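Local coordinates for protein Rab3 interacting molecule variant 2 (Drosophila melanogaster, PDB 4TS6) that is a Drosophila RIM protein, represented here by its C2A domain, and probably acts in neurotransmitter release at the active zones of synapses, at residues Asn45-Val50 against Thr64-Thr69. Sequence-based numbering, arbitrary orientation.
Sequences NPYAKV and TKTVGT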
loop_
_atom_site.group_PDB
_atom_site.type_symbol
_atom_site.label_atom_id
_atom_site.label_comp_id
_atom_site.label_asym_id
_atom_site.label_seq_id
_atom_site.Cartn_x
_atom_site.Cartn_y
_atom_site.Cartn_z
ATOM N N ASN A 45 -6.831 4.901 12.873
ATOM C CA ASN A 45 -6.035 5.984 12.319
ATOM C C ASN A 45 -5.060 5.360 11.354
ATOM O O ASN A 45 -3.885 5.164 11.689
ATOM C CB ASN A 45 -5.259 6.711 13.414
ATOM C CG ASN A 45 -6.152 7.199 14.534
ATOM O OD1 ASN A 45 -7.044 8.014 14.312
ATOM N ND2 ASN A 45 -5.904 6.719 15.751
ATOM N N PRO A 46 -5.542 5.043 10.151
ATOM C CA PRO A 46 -4.836 4.233 9.158
ATOM C C PRO A 46 -3.730 4.956 8.383
ATOM O O PRO A 46 -3.901 6.106 7.988
ATOM C CB PRO A 46 -5.960 3.822 8.172
ATOM C CG PRO A 46 -7.265 4.258 8.808
ATOM C CD PRO A 46 -6.902 5.404 9.705
ATOM N N TYR A 47 -2.604 4.275 8.189
ATOM C CA TYR A 47 -1.570 4.688 7.241
ATOM C C TYR A 47 -1.065 3.432 6.598
ATOM O O TYR A 47 -1.310 2.328 7.099
ATOM C CB TYR A 47 -0.398 5.413 7.909
ATOM C CG TYR A 47 0.381 4.576 8.909
ATOM C CD1 TYR A 47 -0.037 4.463 10.229
ATOM C CD2 TYR A 47 1.546 3.915 8.534
ATOM C CE1 TYR A 47 0.698 3.709 11.161
ATOM C CE2 TYR A 47 2.271 3.156 9.444
ATOM C CZ TYR A 47 1.849 3.058 10.751
ATOM O OH TYR A 47 2.594 2.303 11.651
ATOM N N ALA A 48 -0.351 3.588 5.484
ATOM C CA ALA A 48 0.128 2.421 4.776
ATOM C C ALA A 48 1.625 2.475 4.629
ATOM O O ALA A 48 2.215 3.550 4.540
ATOM C CB ALA A 48 -0.545 2.310 3.413
ATOM N N LYS A 49 2.245 1.303 4.630
ATOM C CA LYS A 49 3.655 1.213 4.344
ATOM C C LYS A 49 3.787 0.396 3.073
ATOM O O LYS A 49 3.030 -0.549 2.860
ATOM C CB LYS A 49 4.385 0.520 5.502
ATOM C CG LYS A 49 5.430 1.388 6.172
ATOM C CD LYS A 49 5.424 1.268 7.692
ATOM C CE LYS A 49 6.010 -0.041 8.194
ATOM N NZ LYS A 49 6.289 0.017 9.673
ATOM N N VAL A 50 4.742 0.753 2.221
ATOM C CA VAL A 50 4.925 0.010 0.971
ATOM C C VAL A 50 6.390 -0.364 0.864
ATOM O O VAL A 50 7.262 0.466 1.141
ATOM C CB VAL A 50 4.577 0.874 -0.244
ATOM C CG1 VAL A 50 4.664 0.062 -1.541
ATOM C CG2 VAL A 50 3.189 1.472 -0.081
ATOM N N THR A 64 2.573 6.422 3.832
ATOM C CA THR A 64 1.589 7.478 3.594
ATOM C C THR A 64 1.449 8.314 4.839
ATOM O O THR A 64 1.888 7.913 5.918
ATOM C CB THR A 64 0.202 6.890 3.337
ATOM O OG1 THR A 64 -0.246 6.230 4.532
ATOM C CG2 THR A 64 0.231 5.886 2.176
ATOM N N LYS A 65 0.803 9.466 4.709
ATOM C CA LYS A 65 0.408 10.203 5.893
ATOM C C LYS A 65 -0.642 9.385 6.645
ATOM O O LYS A 65 -1.273 8.480 6.090
ATOM C CB LYS A 65 -0.171 11.567 5.513
ATOM C CG LYS A 65 -1.464 11.461 4.733
ATOM C CD LYS A 65 -2.076 12.823 4.421
ATOM C CE LYS A 65 -2.941 12.731 3.170
ATOM N NZ LYS A 65 -2.170 12.093 2.062
ATOM N N THR A 66 -0.818 9.713 7.915
ATOM C CA THR A 66 -1.807 9.053 8.743
ATOM C C THR A 66 -3.073 9.881 8.685
ATOM O O THR A 66 -3.014 11.109 8.842
ATOM C CB THR A 66 -1.309 8.988 10.188
ATOM O OG1 THR A 66 -0.111 8.205 10.229
ATOM C CG2 THR A 66 -2.356 8.377 11.099
ATOM N N VAL A 67 -4.207 9.223 8.442
ATOM C CA VAL A 67 -5.509 9.894 8.484
ATOM C C VAL A 67 -6.212 9.586 9.811
ATOM O O VAL A 67 -6.247 8.435 10.251
ATOM C CB VAL A 67 -6.402 9.467 7.310
ATOM C CG1 VAL A 67 -7.731 10.209 7.364
ATOM C CG2 VAL A 67 -5.698 9.740 5.996
ATOM N N GLY A 68 -6.767 10.607 10.453
ATOM C CA GLY A 68 -7.338 10.422 11.773
ATOM C C GLY A 68 -8.739 9.830 11.815
ATOM O O GLY A 68 -9.579 10.172 10.993
ATOM N N THR A 69 -8.961 8.933 12.779
ATOM C CA THR A 69 -10.285 8.406 13.157
ATOM C C THR A 69 -11.256 8.150 11.998
ATOM O O THR A 69 -12.188 8.917 11.780
ATOM C CB THR A 69 -10.936 9.286 14.242
ATOM O OG1 THR A 69 -11.505 10.467 13.654
ATOM C CG2 THR A 69 -9.886 9.694 15.248
#
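Thr64 turns OG1 into the crowded position between its own backbone N and carbonyl carbon (chi1 65°), which aims the hydroxyl at the backbone of Ala48. Asn45 keeps CG anti to its carbonyl carbon (chi1 -54°), and its amide oxygen reaches the backbone N of Thr69. The N-H of Ala48 points at Thr64 OG1, with N to OG1 2.8 Å. The same hydroxyl donates to Lys65 O, from above that carbonyl plane. Thr64 N returns a bond to Ala48 O at 3.0 Å, so backbone and side chain of one threonine grip both polar atoms of the alanine backbone. An alanine in place of Thr64 would probably leave the N-H of Ala48 without its acceptor and open a gap beside the Ala48 methyl, which CG2 now touches.

Further along, Val67 N bonds to Pro46 O at 3.2 Å. Proline has no N-H to answer Val67 O. Instead Val67 O lies 3.2 Å from Asn45 CA, in a CA-H...O contact. Thr69 N to Asn45 OD1 is short and nearly straight, at 2.6 Å and 171°. Thr66 lies alongside Tyr47, its OG1 3.6 Å from Tyr47 CB. The phenol oxygen of Tyr47 is held elsewhere, by Asn107.

The two segments run roughly antiparallel. Through these bonds the irregular 64-69 segment carries on the pairing of strand 62-63 along the border of strand 46-53 in this C2 beta-sandwich. Leu29 of strand 24-33 and Trp75 of strand 74-81 pack against Thr64 from the facing sheet, while strand 93-100 pairs with the other side of strand 46-53.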